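Luciferase-like monooxygenase (Streptomyces bottropensis, PDB 7BIP) probably acts as a monooxygenase in the biosynthesis of the aromatic polyketide rishirilide. Local coordinates at residues P80-A93 with R129-W141. Residues are numbered along the deposited sequence; the frame is centred on the assembly and turned at random.
Sequences PVFTHPLKLAGKLA and RFDEGVEAVRRLW
Helices 85-93 and 129-141 run in broadly the same direction, inclined at 50° with axes 8.8 Å apart at closest approach, while the 3-10 turn at P80 and V81 rests on the first turns of 129-141. The side chain of P85 fits as a knob into the hole formed by G133, A136, V137 and L140, its CB 3.7 Å from A136 CB. Next to it A89, with its single methyl, lets the backbones come near, its CA lying nearest that of V137; A89 CB lies 3.8 Å from L140 CB, and CG2 of V137 reaches across to P85 and L88. The one hydrogen bond between the segments is made by the indole of W141, whose NE1 donates to A89 O at 3.1 Å. Fairly straight and near the indole plane, it meets the oxygen well off the C=O direction (112°), leaving room for the helical bond from A93 N on the opposite face. Within its own helix, V137 CG1 covers one face of the indole, offset toward the rim, while L92 CD1 meets the indole edge at CZ2. At the other end P80 CG touches F130 CD1 at 3.5 Å, and P80 CB packs against G133 CA, where the glycine offers only backbone. With chi1 at 68°, V81 turns CG2 against R129 CD (3.6 Å) and CG1 over the F82 ring. The paired helices belong to the outer layer of the TIM barrel: F130, V134, L92 and W141 rest on strand 103-107, A136 touches strand 146-149, and L86 packs on A118 of the second subunit.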
# COMPACT_ATOMS: atom_id res chain seq x y z
N PRO A 80 7.94 -12.32 -2.82
CA PRO A 80 7.40 -13.08 -1.68
C PRO A 80 8.44 -13.42 -0.63
O PRO A 80 8.07 -13.58 0.55
CB PRO A 80 6.81 -14.34 -2.33
CG PRO A 80 7.29 -14.35 -3.74
CD PRO A 80 7.61 -12.95 -4.11
N VAL A 81 9.73 -13.49 -0.99
CA VAL A 81 10.76 -13.86 -0.03
C VAL A 81 10.84 -12.87 1.13
O VAL A 81 11.27 -13.23 2.23
CB VAL A 81 12.13 -14.01 -0.75
CG1 VAL A 81 12.65 -12.68 -1.28
CG2 VAL A 81 13.15 -14.68 0.15
N PHE A 82 10.41 -11.62 0.92
CA PHE A 82 10.63 -10.58 1.92
C PHE A 82 9.35 -10.17 2.63
O PHE A 82 9.33 -9.15 3.32
CB PHE A 82 11.27 -9.34 1.29
CG PHE A 82 12.66 -9.59 0.80
CD1 PHE A 82 13.52 -10.41 1.51
CD2 PHE A 82 13.10 -9.01 -0.38
CE1 PHE A 82 14.80 -10.65 1.05
CE2 PHE A 82 14.38 -9.24 -0.84
CZ PHE A 82 15.22 -10.07 -0.13
N THR A 83 8.28 -10.93 2.47
CA THR A 83 7.06 -10.57 3.16
C THR A 83 6.46 -11.85 3.73
O THR A 83 7.04 -12.94 3.64
CB THR A 83 6.12 -9.81 2.22
OG1 THR A 83 4.97 -9.35 2.94
CG2 THR A 83 5.68 -10.69 1.04
N HIS A 84 5.33 -11.70 4.37
CA HIS A 84 4.53 -12.80 4.87
C HIS A 84 3.33 -13.00 3.95
O HIS A 84 2.67 -12.02 3.57
CB HIS A 84 4.04 -12.48 6.28
CG HIS A 84 3.50 -13.66 7.02
ND1 HIS A 84 2.34 -14.31 6.65
CD2 HIS A 84 3.95 -14.28 8.13
CE1 HIS A 84 2.11 -15.30 7.49
NE2 HIS A 84 3.06 -15.30 8.41
N PRO A 85 3.00 -14.24 3.57
CA PRO A 85 1.89 -14.43 2.61
C PRO A 85 0.56 -13.89 3.10
O PRO A 85 -0.27 -13.50 2.26
CB PRO A 85 1.83 -15.96 2.42
CG PRO A 85 2.63 -16.53 3.54
CD PRO A 85 3.66 -15.51 3.91
N LEU A 86 0.30 -13.87 4.41
CA LEU A 86 -0.95 -13.28 4.89
C LEU A 86 -1.03 -11.81 4.51
O LEU A 86 -2.08 -11.32 4.09
CB LEU A 86 -1.05 -13.42 6.41
CG LEU A 86 -1.28 -14.83 6.97
CD1 LEU A 86 -1.12 -14.81 8.49
CD2 LEU A 86 -2.65 -15.36 6.58
N LYS A 87 0.08 -11.09 4.68
CA LYS A 87 0.11 -9.67 4.36
C LYS A 87 0.05 -9.44 2.86
O LYS A 87 -0.66 -8.54 2.40
CB LYS A 87 1.40 -9.07 4.92
CG LYS A 87 1.47 -9.13 6.41
CD LYS A 87 0.50 -8.18 6.99
CE LYS A 87 0.92 -6.77 6.65
NZ LYS A 87 2.32 -6.50 7.09
N LEU A 88 0.82 -10.22 2.10
CA LEU A 88 0.83 -10.07 0.66
C LEU A 88 -0.55 -10.37 0.07
O LEU A 88 -1.07 -9.60 -0.74
CB LEU A 88 1.89 -10.99 0.05
CG LEU A 88 2.22 -10.80 -1.42
CD1 LEU A 88 2.51 -9.33 -1.75
CD2 LEU A 88 3.43 -11.67 -1.71
N ALA A 89 -1.16 -11.48 0.49
CA ALA A 89 -2.49 -11.79 -0.01
C ALA A 89 -3.48 -10.70 0.36
O ALA A 89 -4.31 -10.29 -0.46
CB ALA A 89 -2.96 -13.14 0.53
N GLY A 90 -3.40 -10.21 1.60
CA GLY A 90 -4.36 -9.22 2.06
C GLY A 90 -4.25 -7.89 1.33
O GLY A 90 -5.25 -7.34 0.88
N LYS A 91 -3.02 -7.35 1.21
CA LYS A 91 -2.90 -6.04 0.56
C LYS A 91 -3.24 -6.13 -0.92
O LYS A 91 -3.84 -5.21 -1.47
CB LYS A 91 -1.51 -5.43 0.77
CG LYS A 91 -0.37 -6.10 0.00
CD LYS A 91 0.94 -5.32 0.19
CE LYS A 91 1.46 -5.42 1.61
NZ LYS A 91 2.88 -4.96 1.69
N LEU A 92 -2.91 -7.25 -1.56
CA LEU A 92 -3.25 -7.39 -2.98
C LEU A 92 -4.75 -7.55 -3.17
O LEU A 92 -5.30 -7.06 -4.17
CB LEU A 92 -2.50 -8.56 -3.59
CG LEU A 92 -0.99 -8.36 -3.78
CD1 LEU A 92 -0.36 -9.71 -4.07
CD2 LEU A 92 -0.68 -7.34 -4.90
N ALA A 93 -5.43 -8.23 -2.24
CA ALA A 93 -6.89 -8.31 -2.32
C ALA A 93 -7.53 -6.94 -2.14
O ALA A 93 -8.50 -6.60 -2.84
CB ALA A 93 -7.42 -9.33 -1.30
N ARG A 129 11.32 -20.46 -0.57
CA ARG A 129 10.52 -19.36 -0.04
C ARG A 129 9.64 -18.74 -1.12
O ARG A 129 8.50 -18.33 -0.84
CB ARG A 129 11.43 -18.28 0.55
CG ARG A 129 12.21 -18.72 1.75
CD ARG A 129 12.95 -17.52 2.35
NE ARG A 129 13.62 -17.84 3.60
CZ ARG A 129 13.11 -17.66 4.81
NH1 ARG A 129 11.89 -17.14 4.96
NH2 ARG A 129 13.83 -17.99 5.87
N PHE A 130 10.17 -18.63 -2.33
CA PHE A 130 9.40 -18.05 -3.43
C PHE A 130 8.22 -18.93 -3.81
O PHE A 130 7.08 -18.46 -3.87
CB PHE A 130 10.32 -17.83 -4.64
CG PHE A 130 9.59 -17.35 -5.86
CD1 PHE A 130 9.29 -16.02 -6.02
CD2 PHE A 130 9.18 -18.25 -6.84
CE1 PHE A 130 8.62 -15.57 -7.14
CE2 PHE A 130 8.50 -17.81 -7.95
CZ PHE A 130 8.23 -16.47 -8.11
N ASP A 131 8.48 -20.21 -4.07
CA ASP A 131 7.41 -21.11 -4.49
C ASP A 131 6.34 -21.24 -3.42
O ASP A 131 5.14 -21.24 -3.72
CB ASP A 131 7.97 -22.49 -4.84
CG ASP A 131 8.75 -22.49 -6.16
OD1 ASP A 131 8.50 -21.63 -7.04
OD2 ASP A 131 9.61 -23.38 -6.31
N GLU A 132 6.76 -21.36 -2.15
CA GLU A 132 5.77 -21.47 -1.08
C GLU A 132 5.03 -20.16 -0.85
O GLU A 132 3.85 -20.17 -0.49
CB GLU A 132 6.43 -21.95 0.22
CG GLU A 132 6.91 -23.38 0.11
CD GLU A 132 7.16 -24.03 1.45
OE1 GLU A 132 6.69 -23.49 2.47
OE2 GLU A 132 7.81 -25.10 1.48
N GLY A 133 5.69 -19.01 -1.07
CA GLY A 133 5.00 -17.74 -0.95
C GLY A 133 3.93 -17.56 -2.01
O GLY A 133 2.82 -17.11 -1.70
N VAL A 134 4.24 -17.92 -3.26
CA VAL A 134 3.25 -17.82 -4.33
C VAL A 134 2.07 -18.72 -4.04
O VAL A 134 0.90 -18.31 -4.16
CB VAL A 134 3.90 -18.16 -5.69
CG1 VAL A 134 2.82 -18.21 -6.78
CG2 VAL A 134 4.98 -17.13 -6.04
N GLU A 135 2.34 -19.97 -3.68
CA GLU A 135 1.24 -20.91 -3.49
C GLU A 135 0.40 -20.56 -2.27
O GLU A 135 -0.83 -20.70 -2.29
CB GLU A 135 1.78 -22.33 -3.38
CG GLU A 135 0.73 -23.39 -3.02
CD GLU A 135 -0.31 -23.60 -4.12
OE1 GLU A 135 -0.19 -23.00 -5.20
OE2 GLU A 135 -1.25 -24.38 -3.88
N ALA A 136 1.04 -20.12 -1.18
CA ALA A 136 0.27 -19.73 -0.00
C ALA A 136 -0.66 -18.56 -0.32
O ALA A 136 -1.82 -18.55 0.10
CB ALA A 136 1.20 -19.38 1.16
N VAL A 137 -0.16 -17.57 -1.08
CA VAL A 137 -1.01 -16.44 -1.46
C VAL A 137 -2.16 -16.92 -2.34
O VAL A 137 -3.32 -16.54 -2.13
CB VAL A 137 -0.18 -15.36 -2.17
CG1 VAL A 137 -1.10 -14.34 -2.87
CG2 VAL A 137 0.75 -14.66 -1.15
N ARG A 138 -1.86 -17.76 -3.34
CA ARG A 138 -2.91 -18.29 -4.19
C ARG A 138 -3.98 -19.00 -3.37
O ARG A 138 -5.18 -18.82 -3.61
CB ARG A 138 -2.33 -19.25 -5.24
CG ARG A 138 -3.37 -19.77 -6.23
CD ARG A 138 -2.90 -21.03 -6.99
NE ARG A 138 -2.86 -22.22 -6.15
CZ ARG A 138 -3.94 -22.89 -5.74
NH1 ARG A 138 -5.16 -22.50 -6.11
NH2 ARG A 138 -3.81 -23.95 -4.95
N ARG A 139 -3.56 -19.81 -2.38
CA ARG A 139 -4.52 -20.52 -1.56
C ARG A 139 -5.34 -19.57 -0.71
O ARG A 139 -6.55 -19.78 -0.55
CB ARG A 139 -3.81 -21.53 -0.66
CG ARG A 139 -3.39 -22.73 -1.42
CD ARG A 139 -3.16 -23.92 -0.52
NE ARG A 139 -2.31 -24.83 -1.26
CZ ARG A 139 -1.78 -25.94 -0.77
NH1 ARG A 139 -2.02 -26.31 0.49
NH2 ARG A 139 -1.01 -26.67 -1.56
N LEU A 140 -4.70 -18.55 -0.12
CA LEU A 140 -5.45 -17.57 0.67
C LEU A 140 -6.50 -16.86 -0.17
O LEU A 140 -7.56 -16.49 0.34
CB LEU A 140 -4.48 -16.56 1.30
CG LEU A 140 -3.68 -17.15 2.47
CD1 LEU A 140 -2.45 -16.30 2.77
CD2 LEU A 140 -4.57 -17.29 3.71
N TRP A 141 -6.24 -16.66 -1.47
CA TRP A 141 -7.23 -16.04 -2.34
C TRP A 141 -8.31 -17.03 -2.77
O TRP A 141 -9.49 -16.66 -2.85
CB TRP A 141 -6.57 -15.51 -3.61
CG TRP A 141 -5.71 -14.30 -3.48
CD1 TRP A 141 -5.75 -13.33 -2.50
CD2 TRP A 141 -4.70 -13.90 -4.40
NE1 TRP A 141 -4.80 -12.37 -2.77
CE2 TRP A 141 -4.15 -12.69 -3.93
CE3 TRP A 141 -4.20 -14.47 -5.58
CZ2 TRP A 141 -3.13 -12.03 -4.61
CZ3 TRP A 141 -3.18 -13.80 -6.26
CH2 TRP A 141 -2.65 -12.60 -5.77